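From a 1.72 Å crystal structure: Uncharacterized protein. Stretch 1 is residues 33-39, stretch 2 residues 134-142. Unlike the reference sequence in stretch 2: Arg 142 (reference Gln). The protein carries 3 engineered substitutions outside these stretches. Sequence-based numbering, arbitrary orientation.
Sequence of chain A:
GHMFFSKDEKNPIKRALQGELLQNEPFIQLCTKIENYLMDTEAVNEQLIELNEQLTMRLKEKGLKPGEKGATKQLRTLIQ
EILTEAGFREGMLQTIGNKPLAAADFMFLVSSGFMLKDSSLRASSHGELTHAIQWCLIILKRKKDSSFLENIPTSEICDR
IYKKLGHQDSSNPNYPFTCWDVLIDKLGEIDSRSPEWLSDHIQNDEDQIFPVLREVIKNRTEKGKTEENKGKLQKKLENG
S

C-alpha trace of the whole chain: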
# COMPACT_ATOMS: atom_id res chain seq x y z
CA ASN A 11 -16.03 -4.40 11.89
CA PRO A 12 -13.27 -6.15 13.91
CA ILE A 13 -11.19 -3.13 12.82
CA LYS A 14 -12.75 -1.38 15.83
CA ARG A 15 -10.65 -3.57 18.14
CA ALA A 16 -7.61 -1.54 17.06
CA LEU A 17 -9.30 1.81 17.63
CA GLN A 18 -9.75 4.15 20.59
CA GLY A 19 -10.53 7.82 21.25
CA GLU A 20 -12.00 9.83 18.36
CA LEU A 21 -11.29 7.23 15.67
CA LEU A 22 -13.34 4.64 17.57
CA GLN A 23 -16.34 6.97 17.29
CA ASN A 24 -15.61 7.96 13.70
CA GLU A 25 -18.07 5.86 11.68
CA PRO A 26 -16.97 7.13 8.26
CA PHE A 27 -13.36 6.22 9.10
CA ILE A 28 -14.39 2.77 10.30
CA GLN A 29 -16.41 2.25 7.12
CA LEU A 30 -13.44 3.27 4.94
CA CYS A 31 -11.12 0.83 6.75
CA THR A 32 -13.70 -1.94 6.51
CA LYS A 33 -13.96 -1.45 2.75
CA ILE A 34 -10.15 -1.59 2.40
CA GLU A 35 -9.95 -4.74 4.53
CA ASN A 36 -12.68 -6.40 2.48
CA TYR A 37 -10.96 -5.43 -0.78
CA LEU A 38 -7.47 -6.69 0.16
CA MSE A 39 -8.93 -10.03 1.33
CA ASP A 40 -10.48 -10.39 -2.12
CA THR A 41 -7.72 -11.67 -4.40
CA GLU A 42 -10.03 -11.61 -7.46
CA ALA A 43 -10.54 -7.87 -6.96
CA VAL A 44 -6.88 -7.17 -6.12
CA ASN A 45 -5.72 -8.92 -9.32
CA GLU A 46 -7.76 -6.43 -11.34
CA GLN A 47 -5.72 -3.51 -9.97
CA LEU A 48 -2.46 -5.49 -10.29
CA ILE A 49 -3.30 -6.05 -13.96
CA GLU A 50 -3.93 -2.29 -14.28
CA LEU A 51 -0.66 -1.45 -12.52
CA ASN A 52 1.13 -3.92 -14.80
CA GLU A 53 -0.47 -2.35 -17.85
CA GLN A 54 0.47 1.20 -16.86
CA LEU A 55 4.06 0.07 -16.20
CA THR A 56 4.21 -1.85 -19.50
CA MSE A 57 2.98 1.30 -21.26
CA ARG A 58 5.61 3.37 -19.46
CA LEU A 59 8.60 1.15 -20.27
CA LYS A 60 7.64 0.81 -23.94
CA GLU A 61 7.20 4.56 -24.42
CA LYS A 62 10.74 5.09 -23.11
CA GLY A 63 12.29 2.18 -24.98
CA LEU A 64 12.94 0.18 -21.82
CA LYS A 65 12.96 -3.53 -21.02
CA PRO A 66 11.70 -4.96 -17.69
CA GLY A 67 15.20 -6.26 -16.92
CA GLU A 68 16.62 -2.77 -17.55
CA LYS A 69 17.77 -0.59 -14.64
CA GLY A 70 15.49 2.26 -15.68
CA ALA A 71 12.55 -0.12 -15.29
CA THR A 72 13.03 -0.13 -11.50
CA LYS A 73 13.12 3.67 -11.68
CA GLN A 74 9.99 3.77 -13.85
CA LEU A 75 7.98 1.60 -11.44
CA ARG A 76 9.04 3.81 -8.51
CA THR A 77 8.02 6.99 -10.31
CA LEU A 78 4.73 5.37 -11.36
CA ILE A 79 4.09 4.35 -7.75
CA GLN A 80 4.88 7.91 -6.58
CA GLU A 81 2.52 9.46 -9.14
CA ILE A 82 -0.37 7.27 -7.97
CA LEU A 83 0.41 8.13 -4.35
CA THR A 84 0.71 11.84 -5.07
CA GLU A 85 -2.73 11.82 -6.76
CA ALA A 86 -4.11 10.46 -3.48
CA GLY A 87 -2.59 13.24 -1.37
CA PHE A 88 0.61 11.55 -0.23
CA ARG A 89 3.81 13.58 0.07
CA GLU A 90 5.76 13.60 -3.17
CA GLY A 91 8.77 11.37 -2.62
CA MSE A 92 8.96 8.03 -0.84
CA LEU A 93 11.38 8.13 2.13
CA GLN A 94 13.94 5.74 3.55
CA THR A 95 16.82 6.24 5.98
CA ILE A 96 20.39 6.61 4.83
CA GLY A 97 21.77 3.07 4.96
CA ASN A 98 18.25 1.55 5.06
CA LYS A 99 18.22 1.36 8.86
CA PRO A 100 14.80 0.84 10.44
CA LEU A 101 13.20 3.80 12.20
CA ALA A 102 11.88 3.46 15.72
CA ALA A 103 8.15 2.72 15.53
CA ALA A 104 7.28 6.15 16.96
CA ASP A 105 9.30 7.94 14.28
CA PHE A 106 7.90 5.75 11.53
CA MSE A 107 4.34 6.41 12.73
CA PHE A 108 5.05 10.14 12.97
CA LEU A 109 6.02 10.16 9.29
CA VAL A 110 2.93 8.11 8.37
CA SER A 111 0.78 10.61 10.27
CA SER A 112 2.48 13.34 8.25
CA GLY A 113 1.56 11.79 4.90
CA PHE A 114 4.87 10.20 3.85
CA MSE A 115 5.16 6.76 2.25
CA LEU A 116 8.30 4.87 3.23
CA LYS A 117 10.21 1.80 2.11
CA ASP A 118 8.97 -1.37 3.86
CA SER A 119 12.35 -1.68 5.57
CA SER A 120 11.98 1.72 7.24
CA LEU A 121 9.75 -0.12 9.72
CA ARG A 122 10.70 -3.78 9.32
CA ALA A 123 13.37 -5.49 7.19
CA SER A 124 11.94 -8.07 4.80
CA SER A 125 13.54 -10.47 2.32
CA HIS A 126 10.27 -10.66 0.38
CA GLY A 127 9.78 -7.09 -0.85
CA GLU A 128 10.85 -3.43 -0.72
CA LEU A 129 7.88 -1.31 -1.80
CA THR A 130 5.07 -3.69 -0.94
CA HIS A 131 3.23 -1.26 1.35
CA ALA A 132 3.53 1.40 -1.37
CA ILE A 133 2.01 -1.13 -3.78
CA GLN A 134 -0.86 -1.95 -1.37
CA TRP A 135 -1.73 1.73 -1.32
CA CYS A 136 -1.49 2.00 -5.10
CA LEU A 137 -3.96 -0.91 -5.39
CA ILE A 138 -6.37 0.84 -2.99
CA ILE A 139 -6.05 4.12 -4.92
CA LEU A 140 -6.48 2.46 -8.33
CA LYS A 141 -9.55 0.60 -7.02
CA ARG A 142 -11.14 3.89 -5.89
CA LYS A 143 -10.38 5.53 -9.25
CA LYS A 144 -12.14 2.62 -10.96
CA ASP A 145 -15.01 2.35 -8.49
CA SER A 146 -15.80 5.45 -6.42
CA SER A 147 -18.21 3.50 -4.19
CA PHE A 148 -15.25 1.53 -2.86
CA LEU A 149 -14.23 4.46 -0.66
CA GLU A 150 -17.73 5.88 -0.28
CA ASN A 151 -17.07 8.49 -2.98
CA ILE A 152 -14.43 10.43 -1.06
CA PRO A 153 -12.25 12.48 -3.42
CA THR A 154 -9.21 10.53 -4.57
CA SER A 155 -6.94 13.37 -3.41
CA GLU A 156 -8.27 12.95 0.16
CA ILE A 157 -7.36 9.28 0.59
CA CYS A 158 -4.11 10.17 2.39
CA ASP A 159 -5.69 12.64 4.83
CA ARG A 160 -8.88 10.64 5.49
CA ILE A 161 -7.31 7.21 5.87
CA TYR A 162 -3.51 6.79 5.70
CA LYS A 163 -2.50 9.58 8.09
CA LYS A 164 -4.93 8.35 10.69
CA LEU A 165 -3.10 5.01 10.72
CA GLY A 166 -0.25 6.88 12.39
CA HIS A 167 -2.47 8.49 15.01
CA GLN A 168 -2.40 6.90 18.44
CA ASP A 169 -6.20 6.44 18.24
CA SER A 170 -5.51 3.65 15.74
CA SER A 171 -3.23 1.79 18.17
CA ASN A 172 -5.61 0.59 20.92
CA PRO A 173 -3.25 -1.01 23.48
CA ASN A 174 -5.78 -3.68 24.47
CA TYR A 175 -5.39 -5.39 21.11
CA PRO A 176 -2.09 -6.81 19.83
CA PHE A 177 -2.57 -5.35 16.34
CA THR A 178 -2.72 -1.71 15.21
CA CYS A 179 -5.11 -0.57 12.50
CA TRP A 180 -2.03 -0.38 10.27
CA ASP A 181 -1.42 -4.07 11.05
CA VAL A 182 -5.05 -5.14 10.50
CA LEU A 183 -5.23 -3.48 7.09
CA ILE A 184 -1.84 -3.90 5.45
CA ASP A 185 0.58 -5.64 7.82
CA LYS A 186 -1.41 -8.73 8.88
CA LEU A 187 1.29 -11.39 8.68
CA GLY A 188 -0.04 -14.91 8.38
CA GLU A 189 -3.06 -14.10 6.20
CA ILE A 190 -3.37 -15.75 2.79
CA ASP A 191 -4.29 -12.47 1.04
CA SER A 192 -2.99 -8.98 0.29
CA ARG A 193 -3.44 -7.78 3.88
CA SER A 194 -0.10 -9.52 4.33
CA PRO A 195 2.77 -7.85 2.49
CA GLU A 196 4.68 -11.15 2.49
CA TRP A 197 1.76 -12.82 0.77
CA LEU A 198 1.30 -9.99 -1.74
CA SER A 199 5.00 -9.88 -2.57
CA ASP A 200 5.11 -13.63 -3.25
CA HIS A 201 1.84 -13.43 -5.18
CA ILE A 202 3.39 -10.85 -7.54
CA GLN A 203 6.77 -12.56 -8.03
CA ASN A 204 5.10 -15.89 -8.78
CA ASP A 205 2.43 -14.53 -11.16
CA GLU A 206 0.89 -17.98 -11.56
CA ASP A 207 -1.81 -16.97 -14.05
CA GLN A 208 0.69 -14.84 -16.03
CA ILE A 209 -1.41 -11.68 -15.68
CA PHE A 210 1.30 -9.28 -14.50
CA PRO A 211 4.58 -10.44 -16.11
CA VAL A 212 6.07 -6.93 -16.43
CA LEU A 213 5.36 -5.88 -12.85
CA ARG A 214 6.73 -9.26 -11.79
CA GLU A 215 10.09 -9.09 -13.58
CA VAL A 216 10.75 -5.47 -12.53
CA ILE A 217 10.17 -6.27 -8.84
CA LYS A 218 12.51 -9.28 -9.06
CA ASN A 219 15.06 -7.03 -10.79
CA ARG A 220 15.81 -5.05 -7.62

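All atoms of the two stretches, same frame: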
# COMPACT_ATOMS: atom_id res chain seq x y z
N LYS A 33 -13.96 -1.26 4.20
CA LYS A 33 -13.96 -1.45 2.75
C LYS A 33 -12.57 -1.88 2.25
O LYS A 33 -12.46 -2.80 1.42
CB LYS A 33 -14.45 -0.18 2.04
CG LYS A 33 -15.90 0.18 2.34
CD LYS A 33 -16.87 -0.84 1.78
CE LYS A 33 -17.00 -0.71 0.27
NZ LYS A 33 -17.81 0.47 -0.12
N ILE A 34 -11.53 -1.24 2.76
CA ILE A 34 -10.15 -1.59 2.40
C ILE A 34 -9.83 -3.03 2.81
O ILE A 34 -9.28 -3.79 2.02
CB ILE A 34 -9.14 -0.61 3.03
CG1 ILE A 34 -9.27 0.74 2.35
CG2 ILE A 34 -7.72 -1.14 2.92
CD1 ILE A 34 -8.42 1.82 2.97
N GLU A 35 -10.22 -3.40 4.03
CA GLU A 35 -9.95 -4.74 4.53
C GLU A 35 -10.65 -5.76 3.65
O GLU A 35 -10.07 -6.79 3.29
CB GLU A 35 -10.43 -4.88 5.98
CG GLU A 35 -9.97 -6.14 6.67
CD GLU A 35 -10.73 -6.39 7.96
OE1 GLU A 35 -11.96 -6.14 7.98
OE2 GLU A 35 -10.11 -6.84 8.95
N ASN A 36 -11.89 -5.47 3.28
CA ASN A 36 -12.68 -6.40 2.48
C ASN A 36 -12.15 -6.53 1.06
O ASN A 36 -12.30 -7.57 0.43
CB ASN A 36 -14.15 -5.98 2.48
CG ASN A 36 -14.85 -6.29 3.78
OD1 ASN A 36 -14.39 -7.12 4.57
ND2 ASN A 36 -15.98 -5.63 4.02
N TYR A 37 -11.54 -5.46 0.56
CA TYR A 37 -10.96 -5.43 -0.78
C TYR A 37 -9.67 -6.26 -0.80
O TYR A 37 -9.51 -7.16 -1.62
CB TYR A 37 -10.71 -3.98 -1.23
CG TYR A 37 -9.81 -3.86 -2.44
CD1 TYR A 37 -10.21 -4.31 -3.69
CD2 TYR A 37 -8.55 -3.29 -2.33
CE1 TYR A 37 -9.38 -4.20 -4.80
CE2 TYR A 37 -7.71 -3.18 -3.42
CZ TYR A 37 -8.13 -3.64 -4.66
OH TYR A 37 -7.29 -3.53 -5.74
N LEU A 38 -8.75 -5.97 0.12
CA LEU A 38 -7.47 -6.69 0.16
C LEU A 38 -7.59 -8.19 0.43
O LEU A 38 -6.71 -8.96 0.05
CB LEU A 38 -6.52 -6.03 1.17
CG LEU A 38 -6.14 -4.58 0.84
CD1 LEU A 38 -5.27 -3.99 1.93
CD2 LEU A 38 -5.43 -4.47 -0.52
N MSE A 39 -8.67 -8.61 1.09
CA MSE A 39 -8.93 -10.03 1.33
C MSE A 39 -9.46 -10.71 0.08
O MSE A 39 -9.54 -11.93 0.02
CB MSE A 39 -9.96 -10.23 2.45
CG MSE A 39 -9.55 -9.71 3.81
SE MSE A 39 -10.99 -9.91 5.11
CE MSE A 39 -12.45 -10.32 3.89
N GLN A 134 0.46 -1.79 -1.98
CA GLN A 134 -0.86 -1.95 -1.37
C GLN A 134 -1.67 -0.67 -1.52
O GLN A 134 -2.83 -0.71 -1.95
CB GLN A 134 -0.76 -2.30 0.12
CG GLN A 134 -0.41 -3.76 0.37
CD GLN A 134 0.10 -3.99 1.78
OE1 GLN A 134 0.82 -3.15 2.33
NE2 GLN A 134 -0.28 -5.11 2.38
N TRP A 135 -1.05 0.45 -1.19
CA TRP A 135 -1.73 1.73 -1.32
C TRP A 135 -2.07 2.07 -2.76
O TRP A 135 -3.16 2.56 -3.04
CB TRP A 135 -0.98 2.85 -0.55
CG TRP A 135 -1.30 2.69 0.89
CD1 TRP A 135 -0.56 2.05 1.84
CD2 TRP A 135 -2.53 3.07 1.53
NE1 TRP A 135 -1.23 2.05 3.05
CE2 TRP A 135 -2.44 2.66 2.88
CE3 TRP A 135 -3.69 3.73 1.09
CZ2 TRP A 135 -3.47 2.91 3.80
CZ3 TRP A 135 -4.71 3.97 2.01
CH2 TRP A 135 -4.59 3.56 3.35
N CYS A 136 -1.16 1.79 -3.70
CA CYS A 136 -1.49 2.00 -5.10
C CYS A 136 -2.71 1.17 -5.52
O CYS A 136 -3.52 1.63 -6.30
CB CYS A 136 -0.31 1.69 -6.03
SG CYS A 136 1.05 2.86 -5.88
N LEU A 137 -2.82 -0.06 -5.02
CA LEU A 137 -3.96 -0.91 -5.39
C LEU A 137 -5.27 -0.31 -4.86
O LEU A 137 -6.28 -0.26 -5.57
CB LEU A 137 -3.77 -2.34 -4.87
CG LEU A 137 -2.56 -3.09 -5.46
CD1 LEU A 137 -2.38 -4.43 -4.76
CD2 LEU A 137 -2.72 -3.31 -6.97
N ILE A 138 -5.25 0.14 -3.61
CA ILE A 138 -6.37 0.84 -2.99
C ILE A 138 -6.77 2.08 -3.78
O ILE A 138 -7.96 2.29 -4.07
CB ILE A 138 -6.03 1.22 -1.55
CG1 ILE A 138 -6.05 -0.03 -0.68
CG2 ILE A 138 -7.01 2.25 -0.99
CD1 ILE A 138 -5.19 0.12 0.55
N ILE A 139 -5.79 2.90 -4.15
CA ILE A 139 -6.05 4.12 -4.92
C ILE A 139 -6.60 3.81 -6.31
O ILE A 139 -7.58 4.41 -6.72
CB ILE A 139 -4.78 4.99 -5.03
CG1 ILE A 139 -4.35 5.44 -3.64
CG2 ILE A 139 -5.03 6.20 -5.95
CD1 ILE A 139 -2.84 5.74 -3.52
N LEU A 140 -5.97 2.87 -7.03
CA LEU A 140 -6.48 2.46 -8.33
C LEU A 140 -7.90 1.88 -8.25
O LEU A 140 -8.72 2.12 -9.13
CB LEU A 140 -5.54 1.44 -9.00
CG LEU A 140 -4.16 1.98 -9.40
CD1 LEU A 140 -3.25 0.82 -9.82
CD2 LEU A 140 -4.27 2.97 -10.54
N LYS A 141 -8.19 1.13 -7.19
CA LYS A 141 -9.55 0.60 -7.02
C LYS A 141 -10.55 1.76 -6.91
O LYS A 141 -11.57 1.76 -7.59
CB LYS A 141 -9.63 -0.31 -5.79
CG LYS A 141 -11.02 -0.88 -5.52
CD LYS A 141 -11.54 -1.71 -6.67
CE LYS A 141 -12.82 -2.43 -6.27
NZ LYS A 141 -13.30 -3.34 -7.34
N ARG A 142 -10.23 2.75 -6.08
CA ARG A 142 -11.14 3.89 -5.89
C ARG A 142 -11.33 4.69 -7.19
O ARG A 142 -12.44 5.16 -7.47
CB ARG A 142 -10.66 4.78 -4.74
CG ARG A 142 -11.62 5.93 -4.40
CD ARG A 142 -11.30 7.15 -5.22
NE ARG A 142 -12.33 8.19 -5.17
CZ ARG A 142 -13.19 8.46 -6.14
NH1 ARG A 142 -13.19 7.75 -7.27
NH2 ARG A 142 -14.06 9.45 -5.99

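Helices distant in sequence often meet through a small apolar patch rather than along their full lengths, and the contact between residues 33-39 and 134-142 is a compact example. At its centre lies Ile 138, whose side chain meets three residues of the other stretch. Its CA-to-CB bond points sideways, but the side chain, with chi1 in the m well and chi2 in t, brings its end nearer to the partner helix. There CD1 of Ile 138 lies 3.7 Å from CG2 of Ile 34, a van der Waals distance between two methyl groups. The same CD1 of Ile 138 is 4.3 Å from CD1 of Leu 38, so one methyl group touches residues one helical turn apart.

The backbone sets the shape of the contact. The helical axes make an angle of 104° between their N-to-C directions and approach no closer than 11.0 Å. Helices crossing so steeply diverge quickly from the point of approach, so the contact is densest near the crossing; the two stretches together bury 360 Å². The nearest CA atoms across the interface belong to Ile 34 and Ile 138, 7.0 Å apart, close to the centre of the side-chain packing. Each helix carries its own ladder of i to i+4 hydrogen bonds, as in Leu 38 N to Ile 34 O at 2.9 Å and Lys 141 N to Leu 137 O at 2.9 Å. No hydrogen bond joins the two stretches, so their direct association rests on packing.

From this centre the apolar surface spreads in two directions. Trp 135 lies three residues before Ile 138 and points its CA-to-CB bond away, yet the end of its side chain comes nearer: CH2 of Trp 135 is 4.2 Å from CD1 of Ile 34. Tyr 37 extends the contact along the other helix, and of all the residues here it has the largest area covered by the opposing stretch. CD2 of its ring is 4.4 Å from CG1 of Ile 138, and CE2 of Tyr 37 is 4.3 Å from CB of Leu 137, so carbon meets carbon along this side of the ring.

Toward the polar edge, Lys 141 shows how a charged residue can contribute apolar surface. Its CG lies over one face of the Tyr 37 ring, 4.0 Å from the ring centroid and 21° off the normal, a CH-pi contact. The start of the aliphatic chain, CB and CG, lies over the aromatic face, and with chi3 and chi4 both t the remaining chain runs on extended to the amino group. The phenol oxygen is the other polar group at this end of the contact. OH of Tyr 37 is 3.4 Å from the carbonyl O of Leu 137, a close approach without a hydrogen bond; the hydroxyl is satisfied elsewhere in the structure, while that carbonyl accepts from Lys 141 N within its own helix.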